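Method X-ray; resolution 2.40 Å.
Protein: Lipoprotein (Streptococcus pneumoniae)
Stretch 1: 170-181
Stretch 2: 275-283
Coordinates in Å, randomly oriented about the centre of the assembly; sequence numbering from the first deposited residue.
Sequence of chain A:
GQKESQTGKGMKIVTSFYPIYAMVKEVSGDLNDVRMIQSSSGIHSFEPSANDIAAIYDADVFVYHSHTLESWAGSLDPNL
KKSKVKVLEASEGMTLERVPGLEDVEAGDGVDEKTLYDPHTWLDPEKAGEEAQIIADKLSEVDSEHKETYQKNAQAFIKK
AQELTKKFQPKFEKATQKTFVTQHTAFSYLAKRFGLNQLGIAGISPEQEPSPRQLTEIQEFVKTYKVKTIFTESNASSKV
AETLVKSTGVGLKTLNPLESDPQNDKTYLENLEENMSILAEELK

Stretch 1 170-181: PKFEKATQKTFV
Stretch 2 275-283: NMSILAEEL

Packing of stretch 170-181 against the helix of stretch 275-283, a van der Waals contact between parts of one chain, built mainly on apolar side chains: no hydrogen bond crosses it, and about 520 Å² is buried, both sides summed. Residues 170-173 continue a helix that begins earlier in the chain, with Lys-174 N bonded to Pro-170 O (3.0 Å). Ala-175 then leaves helical geometry with positive phi (49/-109), and Thr-176 (78/46), Gln-177 (48/91) and Lys-178 (46/-79) carry the chain through a loop to extended Phe-180 (-144/158) and Val-181 (-125/127). Residues 275-281 are the last part of a helix that begins earlier in the chain, held by bonds such as Leu-279 N to Asn-275 O (3.2 Å) and Ala-280 N to Met-276 O (3.1 Å); Glu-282 (-69/53) breaks the helical pattern. The register is set by CA-CA distances of 6.3 Å for Phe-172 and Ala-280, 5.1 Å for Thr-176 and Leu-283, and 8.3 Å for Phe-180 and Leu-279.

Three residues cover most of the surface: Leu-283, Phe-172 and Leu-279. Phe-172 is buried. Its CA-CB bond runs sideways to the other helix, but chi1 -58° (m) and chi2 -74° bring the ring end nearer. There Phe-172 CE1 lies 3.6 Å from Ala-280 CB and 4.2 Å from Leu-279 CD2, while Phe-172 CZ is 3.9 Å from Met-276 O; all three neighbours approach the ring obliquely. Met-276, a selenomethionine in rotamer m, t, p, brings its CE to 4.2 Å from Phe-172 CE2. Ala-280 points toward the first stretch, and its single methyl lets the ring come close to the helix backbone. The same methyl, Ala-280 CB, meets Lys-171 CB at 4.2 Å, so the lysine contributes aliphatic carbon while its amine lies farther out.

Leu-279, buried and pointing toward the first stretch with chi1 -174° (t) and chi2 61° (p), reaches both aromatic rings. Leu-279 CD2 lies near both, 4.2 Å from Phe-172 CE1 and 3.7 Å from Phe-180 CZ. Its CD1 sits over one face of Phe-180, 3.8 Å from the ring centroid and 21° off the normal, a CH-pi contact; the shortest separation is 3.5 Å, from Leu-279 CD1 to Phe-180 CG. Phe-180, with chi1 59° (p) and chi2 -75°, points toward the helix. A leucine suits this place because its branched, apolar end fills the space between the two rings.

Leu-283, rotamer m, t (-70°, 171°), points toward the loop and has the largest covered area, although it remains exposed overall. Leu-283 CB lies 3.3 Å from Ala-175 O and 3.5 Å from Thr-176 CB, and Leu-283 CD2 is 3.8 Å from Gln-177 O. The Thr-176 O to Leu-283 CD2 separation of 2.6 Å is too short to be a real contact distance and carries no weight. Thr-176 also points toward the other stretch, with chi1 at -34°, between wells; its OG1 donates to Ala-175 O at 2.6 Å, keeping that hydroxyl bonded within its own loop.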

# COMPACT_ATOMS: atom_id res chain seq x y z
N PRO A 170 -8.45 -19.90 -5.98
CA PRO A 170 -9.30 -20.49 -7.01
C PRO A 170 -9.91 -19.49 -7.98
O PRO A 170 -9.85 -19.72 -9.19
CB PRO A 170 -10.39 -21.21 -6.21
CG PRO A 170 -9.71 -21.52 -4.92
CD PRO A 170 -8.94 -20.27 -4.64
N LYS A 171 -10.49 -18.40 -7.47
CA LYS A 171 -11.05 -17.34 -8.31
C LYS A 171 -10.11 -17.03 -9.48
O LYS A 171 -10.49 -17.14 -10.64
CB LYS A 171 -11.26 -16.06 -7.50
CG LYS A 171 -11.97 -16.25 -6.18
CD LYS A 171 -13.30 -15.52 -6.12
CE LYS A 171 -13.97 -15.78 -4.77
NZ LYS A 171 -15.08 -14.84 -4.51
N PHE A 172 -8.87 -16.69 -9.14
CA PHE A 172 -7.86 -16.33 -10.13
C PHE A 172 -7.32 -17.53 -10.90
O PHE A 172 -6.73 -17.37 -11.96
CB PHE A 172 -6.72 -15.53 -9.49
CG PHE A 172 -7.17 -14.26 -8.79
CD1 PHE A 172 -7.54 -13.14 -9.52
CD2 PHE A 172 -7.18 -14.19 -7.41
CE1 PHE A 172 -7.93 -11.96 -8.88
CE2 PHE A 172 -7.58 -13.02 -6.76
CZ PHE A 172 -7.95 -11.92 -7.50
N GLU A 173 -7.52 -18.73 -10.37
CA GLU A 173 -7.13 -19.95 -11.07
C GLU A 173 -7.97 -20.12 -12.32
O GLU A 173 -7.43 -20.27 -13.42
CB GLU A 173 -7.33 -21.16 -10.17
CG GLU A 173 -6.48 -22.34 -10.54
CD GLU A 173 -5.05 -22.14 -10.11
OE1 GLU A 173 -4.18 -22.06 -11.00
OE2 GLU A 173 -4.81 -22.03 -8.89
N LYS A 174 -9.29 -20.10 -12.15
CA LYS A 174 -10.25 -20.30 -13.24
C LYS A 174 -10.01 -19.32 -14.39
O LYS A 174 -10.60 -19.46 -15.47
CB LYS A 174 -11.68 -20.15 -12.71
CG LYS A 174 -12.23 -21.40 -12.01
CD LYS A 174 -13.04 -21.05 -10.76
CE LYS A 174 -14.17 -20.07 -11.06
NZ LYS A 174 -14.22 -19.00 -10.01
N ALA A 175 -9.13 -18.36 -14.13
CA ALA A 175 -8.72 -17.33 -15.06
C ALA A 175 -9.92 -16.66 -15.71
O ALA A 175 -10.68 -15.99 -15.02
CB ALA A 175 -7.74 -17.87 -16.11
N THR A 176 -10.11 -16.94 -16.99
CA THR A 176 -10.75 -16.04 -17.96
C THR A 176 -9.65 -15.03 -18.30
O THR A 176 -9.84 -13.81 -18.32
CB THR A 176 -12.07 -15.38 -17.47
OG1 THR A 176 -12.78 -16.27 -16.61
CG2 THR A 176 -12.96 -15.01 -18.65
N GLN A 177 -8.48 -15.61 -18.55
CA GLN A 177 -7.24 -14.92 -18.93
C GLN A 177 -6.72 -13.67 -18.17
O GLN A 177 -7.12 -12.54 -18.44
CB GLN A 177 -7.09 -14.79 -20.48
CG GLN A 177 -8.37 -14.55 -21.30
CD GLN A 177 -8.56 -13.09 -21.72
OE1 GLN A 177 -9.32 -12.79 -22.64
NE2 GLN A 177 -7.85 -12.18 -21.05
N LYS A 178 -5.88 -13.98 -17.16
CA LYS A 178 -4.63 -13.25 -16.76
C LYS A 178 -4.48 -11.71 -16.60
O LYS A 178 -4.45 -11.19 -15.49
CB LYS A 178 -3.46 -13.74 -17.64
CG LYS A 178 -3.76 -13.62 -19.14
CD LYS A 178 -2.54 -13.27 -19.97
CE LYS A 178 -2.92 -13.21 -21.46
NZ LYS A 178 -3.80 -12.06 -21.80
N THR A 179 -4.33 -11.01 -17.73
CA THR A 179 -3.83 -9.64 -17.77
C THR A 179 -4.83 -8.60 -17.27
O THR A 179 -6.04 -8.74 -17.47
CB THR A 179 -3.42 -9.23 -19.19
OG1 THR A 179 -3.14 -10.39 -19.97
CG2 THR A 179 -2.18 -8.37 -19.16
N PHE A 180 -4.30 -7.55 -16.62
CA PHE A 180 -5.07 -6.33 -16.33
C PHE A 180 -4.23 -5.06 -16.43
O PHE A 180 -3.01 -5.10 -16.34
CB PHE A 180 -5.85 -6.42 -14.99
CG PHE A 180 -4.98 -6.65 -13.78
CD1 PHE A 180 -4.40 -7.91 -13.53
CD2 PHE A 180 -4.74 -5.62 -12.88
CE1 PHE A 180 -3.60 -8.13 -12.40
CE2 PHE A 180 -3.93 -5.83 -11.75
CZ PHE A 180 -3.37 -7.11 -11.52
N VAL A 181 -4.90 -3.93 -16.64
CA VAL A 181 -4.22 -2.61 -16.68
C VAL A 181 -4.78 -1.57 -15.71
O VAL A 181 -6.00 -1.29 -15.65
CB VAL A 181 -3.97 -2.06 -18.13
CG1 VAL A 181 -4.83 -2.75 -19.15
CG2 VAL A 181 -4.12 -0.55 -18.21
N ASN A 275 -11.28 -4.72 -3.19
CA ASN A 275 -10.65 -4.52 -4.49
C ASN A 275 -10.22 -5.84 -5.10
O ASN A 275 -10.10 -5.95 -6.31
CB ASN A 275 -9.49 -3.53 -4.38
CG ASN A 275 -9.94 -2.17 -3.91
OD1 ASN A 275 -10.61 -1.43 -4.65
ND2 ASN A 275 -9.60 -1.83 -2.67
N MSE A 276 -10.02 -6.86 -4.27
CA MSE A 276 -9.76 -8.19 -4.81
C MSE A 276 -10.99 -8.78 -5.47
O MSE A 276 -10.85 -9.49 -6.47
CB MSE A 276 -9.18 -9.10 -3.75
CG MSE A 276 -7.76 -8.73 -3.44
SE MSE A 276 -7.02 -9.80 -2.03
CE MSE A 276 -6.83 -11.51 -2.95
N SER A 277 -12.18 -8.47 -4.94
CA SER A 277 -13.47 -8.76 -5.59
C SER A 277 -13.50 -8.23 -7.02
O SER A 277 -13.58 -8.98 -7.99
CB SER A 277 -14.63 -8.08 -4.85
OG SER A 277 -15.06 -8.81 -3.74
N ILE A 278 -13.47 -6.91 -7.10
CA ILE A 278 -13.53 -6.17 -8.34
C ILE A 278 -12.65 -6.82 -9.40
O ILE A 278 -13.15 -7.26 -10.44
CB ILE A 278 -13.20 -4.67 -8.08
CG1 ILE A 278 -14.26 -4.06 -7.16
CG2 ILE A 278 -13.08 -3.87 -9.39
CD1 ILE A 278 -13.81 -2.82 -6.40
N LEU A 279 -11.36 -6.95 -9.11
CA LEU A 279 -10.40 -7.55 -10.05
C LEU A 279 -10.76 -8.98 -10.50
O LEU A 279 -10.72 -9.30 -11.69
CB LEU A 279 -8.98 -7.52 -9.47
CG LEU A 279 -7.86 -7.99 -10.41
CD1 LEU A 279 -7.78 -7.10 -11.66
CD2 LEU A 279 -6.49 -8.05 -9.69
N ALA A 280 -11.12 -9.84 -9.54
CA ALA A 280 -11.52 -11.20 -9.87
C ALA A 280 -12.87 -11.26 -10.61
O ALA A 280 -13.01 -12.02 -11.56
CB ALA A 280 -11.56 -12.06 -8.62
N GLU A 281 -13.84 -10.43 -10.20
CA GLU A 281 -15.15 -10.37 -10.87
C GLU A 281 -15.01 -10.01 -12.35
O GLU A 281 -15.80 -10.45 -13.19
CB GLU A 281 -16.11 -9.39 -10.17
CG GLU A 281 -17.43 -9.13 -10.93
CD GLU A 281 -18.66 -9.18 -10.04
N GLU A 282 -13.98 -9.22 -12.66
CA GLU A 282 -13.64 -8.87 -14.03
C GLU A 282 -13.08 -10.08 -14.80
O GLU A 282 -11.99 -9.99 -15.37
CB GLU A 282 -12.57 -7.76 -13.99
CG GLU A 282 -12.80 -6.63 -15.01
CD GLU A 282 -14.09 -5.86 -14.74
N LEU A 283 -13.81 -11.21 -14.82
CA LEU A 283 -13.34 -12.43 -15.52
C LEU A 283 -14.43 -13.51 -15.71
O LEU A 283 -14.55 -14.46 -14.90
CB LEU A 283 -12.10 -13.02 -14.82
CG LEU A 283 -10.79 -12.22 -14.95
CD1 LEU A 283 -9.66 -12.76 -14.06
CD2 LEU A 283 -10.32 -12.14 -16.39